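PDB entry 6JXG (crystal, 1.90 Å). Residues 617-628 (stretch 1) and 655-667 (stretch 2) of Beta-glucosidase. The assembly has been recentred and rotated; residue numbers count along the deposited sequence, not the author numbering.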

# COMPACT_ATOMS: atom_id res chain seq x y z
N THR A 617 -21.70 16.91 0.54
CA THR A 617 -20.77 17.96 0.37
C THR A 617 -20.58 18.78 1.61
O THR A 617 -21.37 18.70 2.55
CB THR A 617 -21.06 18.92 -0.81
OG1 THR A 617 -22.14 19.80 -0.48
CG2 THR A 617 -21.41 18.10 -2.09
N ALA A 618 -19.52 19.57 1.58
CA ALA A 618 -19.29 20.54 2.65
C ALA A 618 -18.43 21.65 2.14
O ALA A 618 -17.75 21.52 1.09
CB ALA A 618 -18.66 19.88 3.90
N LYS A 619 -18.47 22.76 2.87
CA LYS A 619 -17.61 23.88 2.57
C LYS A 619 -16.45 23.92 3.55
O LYS A 619 -16.66 23.81 4.78
CB LYS A 619 -18.36 25.22 2.68
CG LYS A 619 -17.43 26.42 2.52
CD LYS A 619 -18.26 27.62 2.09
CE LYS A 619 -18.93 28.35 3.22
NZ LYS A 619 -17.82 28.84 4.05
N VAL A 620 -15.22 24.09 3.01
CA VAL A 620 -14.04 24.13 3.85
C VAL A 620 -13.37 25.48 3.57
O VAL A 620 -13.33 25.95 2.39
CB VAL A 620 -13.03 23.05 3.45
CG1 VAL A 620 -11.77 23.15 4.26
CG2 VAL A 620 -13.66 21.67 3.63
N THR A 621 -12.92 26.11 4.66
CA THR A 621 -12.37 27.45 4.63
C THR A 621 -11.06 27.42 5.32
O THR A 621 -10.97 26.88 6.42
CB THR A 621 -13.28 28.40 5.44
OG1 THR A 621 -14.55 28.51 4.75
CG2 THR A 621 -12.67 29.76 5.49
N ASN A 622 -10.06 28.01 4.68
CA ASN A 622 -8.76 28.23 5.31
C ASN A 622 -8.89 29.46 6.19
O ASN A 622 -9.02 30.57 5.69
CB ASN A 622 -7.67 28.47 4.25
CG ASN A 622 -6.29 28.69 4.84
OD1 ASN A 622 -6.14 29.03 6.00
ND2 ASN A 622 -5.25 28.46 4.00
N SER A 623 -8.84 29.22 7.51
CA SER A 623 -9.10 30.24 8.52
C SER A 623 -7.78 30.80 9.04
O SER A 623 -7.77 31.64 9.93
CB SER A 623 -9.95 29.63 9.65
OG SER A 623 -9.35 28.47 10.15
N GLY A 624 -6.64 30.39 8.47
CA GLY A 624 -5.35 30.84 8.95
C GLY A 624 -4.69 31.77 7.99
O GLY A 624 -5.34 32.35 7.15
N THR A 625 -3.38 31.93 8.13
CA THR A 625 -2.66 33.05 7.45
C THR A 625 -1.70 32.58 6.41
O THR A 625 -1.01 33.40 5.79
CB THR A 625 -1.84 33.85 8.50
OG1 THR A 625 -0.89 32.98 9.09
CG2 THR A 625 -2.70 34.38 9.60
N VAL A 626 -1.63 31.26 6.19
CA VAL A 626 -0.85 30.70 5.11
C VAL A 626 -1.65 29.65 4.33
O VAL A 626 -2.69 29.13 4.82
CB VAL A 626 0.52 30.14 5.63
CG1 VAL A 626 1.21 31.18 6.55
CG2 VAL A 626 0.33 28.85 6.41
N SER A 627 -1.17 29.35 3.14
CA SER A 627 -1.82 28.42 2.26
C SER A 627 -1.67 27.03 2.78
O SER A 627 -0.70 26.72 3.48
CB SER A 627 -1.18 28.47 0.88
OG SER A 627 -1.55 29.66 0.23
N GLY A 628 -2.63 26.18 2.46
CA GLY A 628 -2.54 24.78 2.89
C GLY A 628 -3.57 23.94 2.23
O GLY A 628 -4.60 24.48 1.83
N LYS A 655 -9.30 16.06 -0.98
CA LYS A 655 -8.22 16.90 -0.53
C LYS A 655 -8.33 18.26 -1.25
O LYS A 655 -8.35 18.27 -2.49
CB LYS A 655 -6.89 16.21 -0.82
CG LYS A 655 -5.65 16.91 -0.20
CD LYS A 655 -4.42 16.04 -0.24
CE LYS A 655 -3.34 16.49 0.74
NZ LYS A 655 -2.11 15.66 0.66
N ILE A 656 -8.38 19.36 -0.52
CA ILE A 656 -8.60 20.67 -1.11
C ILE A 656 -7.52 21.64 -0.72
O ILE A 656 -7.13 21.76 0.44
CB ILE A 656 -9.99 21.23 -0.74
CG1 ILE A 656 -10.30 22.53 -1.45
CG2 ILE A 656 -10.19 21.36 0.76
CD1 ILE A 656 -11.76 22.94 -1.36
N SER A 657 -7.01 22.30 -1.72
CA SER A 657 -5.95 23.26 -1.52
C SER A 657 -6.54 24.67 -1.48
O SER A 657 -7.32 25.02 -2.33
CB SER A 657 -4.90 23.07 -2.62
OG SER A 657 -4.03 24.14 -2.44
N LEU A 658 -6.22 25.45 -0.44
CA LEU A 658 -6.82 26.76 -0.22
C LEU A 658 -5.83 27.83 0.23
O LEU A 658 -4.95 27.57 1.12
CB LEU A 658 -7.90 26.69 0.84
CG LEU A 658 -9.11 25.81 0.46
CD1 LEU A 658 -9.96 25.61 1.72
CD2 LEU A 658 -9.92 26.47 -0.68
N LYS A 659 -5.93 29.01 -0.41
CA LYS A 659 -5.13 30.15 0.00
C LYS A 659 -5.75 30.74 1.27
O LYS A 659 -6.91 30.50 1.60
CB LYS A 659 -5.09 31.20 -1.11
CG LYS A 659 -4.17 30.82 -2.25
CD LYS A 659 -4.51 31.59 -3.51
CE LYS A 659 -3.27 31.87 -4.32
NZ LYS A 659 -3.65 32.73 -5.48
N PRO A 660 -4.97 31.53 2.01
CA PRO A 660 -5.46 32.05 3.29
C PRO A 660 -6.79 32.78 3.16
O PRO A 660 -6.94 33.58 2.27
CB PRO A 660 -4.37 33.03 3.71
CG PRO A 660 -3.16 32.71 2.90
CD PRO A 660 -3.57 31.88 1.71
N GLY A 661 -7.77 32.48 4.01
CA GLY A 661 -9.08 33.09 3.96
C GLY A 661 -10.01 32.57 2.84
O GLY A 661 -11.17 32.94 2.78
N LYS A 662 -9.54 31.65 2.00
CA LYS A 662 -10.38 31.15 0.90
C LYS A 662 -11.16 29.87 1.26
O LYS A 662 -10.82 29.10 2.17
CB LYS A 662 -9.61 30.92 -0.39
CG LYS A 662 -8.58 31.96 -0.72
CD LYS A 662 -9.22 33.22 -1.23
CE LYS A 662 -8.17 34.21 -1.70
NZ LYS A 662 -8.74 35.56 -1.53
N SER A 663 -12.22 29.63 0.49
CA SER A 663 -13.17 28.57 0.78
C SER A 663 -13.39 27.80 -0.50
O SER A 663 -13.20 28.32 -1.60
CB SER A 663 -14.53 29.12 1.25
OG SER A 663 -14.45 29.87 2.45
N GLY A 664 -13.75 26.55 -0.32
CA GLY A 664 -14.07 25.65 -1.45
C GLY A 664 -15.03 24.56 -1.02
O GLY A 664 -15.30 24.40 0.15
N THR A 665 -15.53 23.82 -1.99
CA THR A 665 -16.39 22.69 -1.71
C THR A 665 -15.69 21.33 -1.81
O THR A 665 -14.94 21.10 -2.74
CB THR A 665 -17.56 22.72 -2.64
OG1 THR A 665 -18.33 23.93 -2.37
CG2 THR A 665 -18.43 21.52 -2.43
N VAL A 666 -15.90 20.48 -0.82
CA VAL A 666 -15.49 19.06 -0.87
C VAL A 666 -16.68 18.21 -1.16
O VAL A 666 -17.75 18.52 -0.76
CB VAL A 666 -14.71 18.62 0.41
CG1 VAL A 666 -13.45 19.41 0.45
CG2 VAL A 666 -15.51 18.80 1.66
N THR A 667 -16.45 17.12 -1.87
CA THR A 667 -17.53 16.28 -2.39
C THR A 667 -17.20 14.84 -2.15
O THR A 667 -16.05 14.42 -2.42
CB THR A 667 -17.69 16.56 -3.88
OG1 THR A 667 -18.19 17.90 -4.00
CG2 THR A 667 -18.61 15.60 -4.53

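Strand 617-622 runs antiparallel to strand 663-667. Ala-618 and Val-666 form a hydrogen-bonded pair, with Ala-618 N to Val-666 O at 3.1 Å and Val-666 N to Ala-618 O at 2.9 Å. Val-620 and Gly-664 repeat the pattern: Val-620 N to Gly-664 O is 2.9 Å, and Gly-664 N to Val-620 O is 2.8 Å. The ladder leads into a type II turn, Lys-659 to Lys-662, where Asn-622 N donates to Lys-662 O at 2.8 Å. Gly-661 sits in this turn with positive phi, which favours glycine. A second, shorter ladder pairs Gly-628 with Leu-658 through two 3.0 Å bonds, Gly-628 N to Leu-658 O and Leu-658 N to Gly-628 O. The register shifts by two between the ladders.

Asn-622 ties the loop together. Its ND2 donates to Leu-658 O across the stretches at 3.0 Å and to Val-626 O in its own stretch at 2.8 Å.

Ala-618, Val-620, Leu-658 and Val-666 share one apolar face. Val-620 CG1 lies 4.0 Å from Leu-658 CD1, and Val-620 CG2 lies 3.9 Å from Val-666 CG1. Gly-664 leaves room here: a CB would clash with Ile-656 CD1. The other face is more polar. There Thr-621 OG1 and Ser-663 OG share a 2.7 Å hydrogen bond.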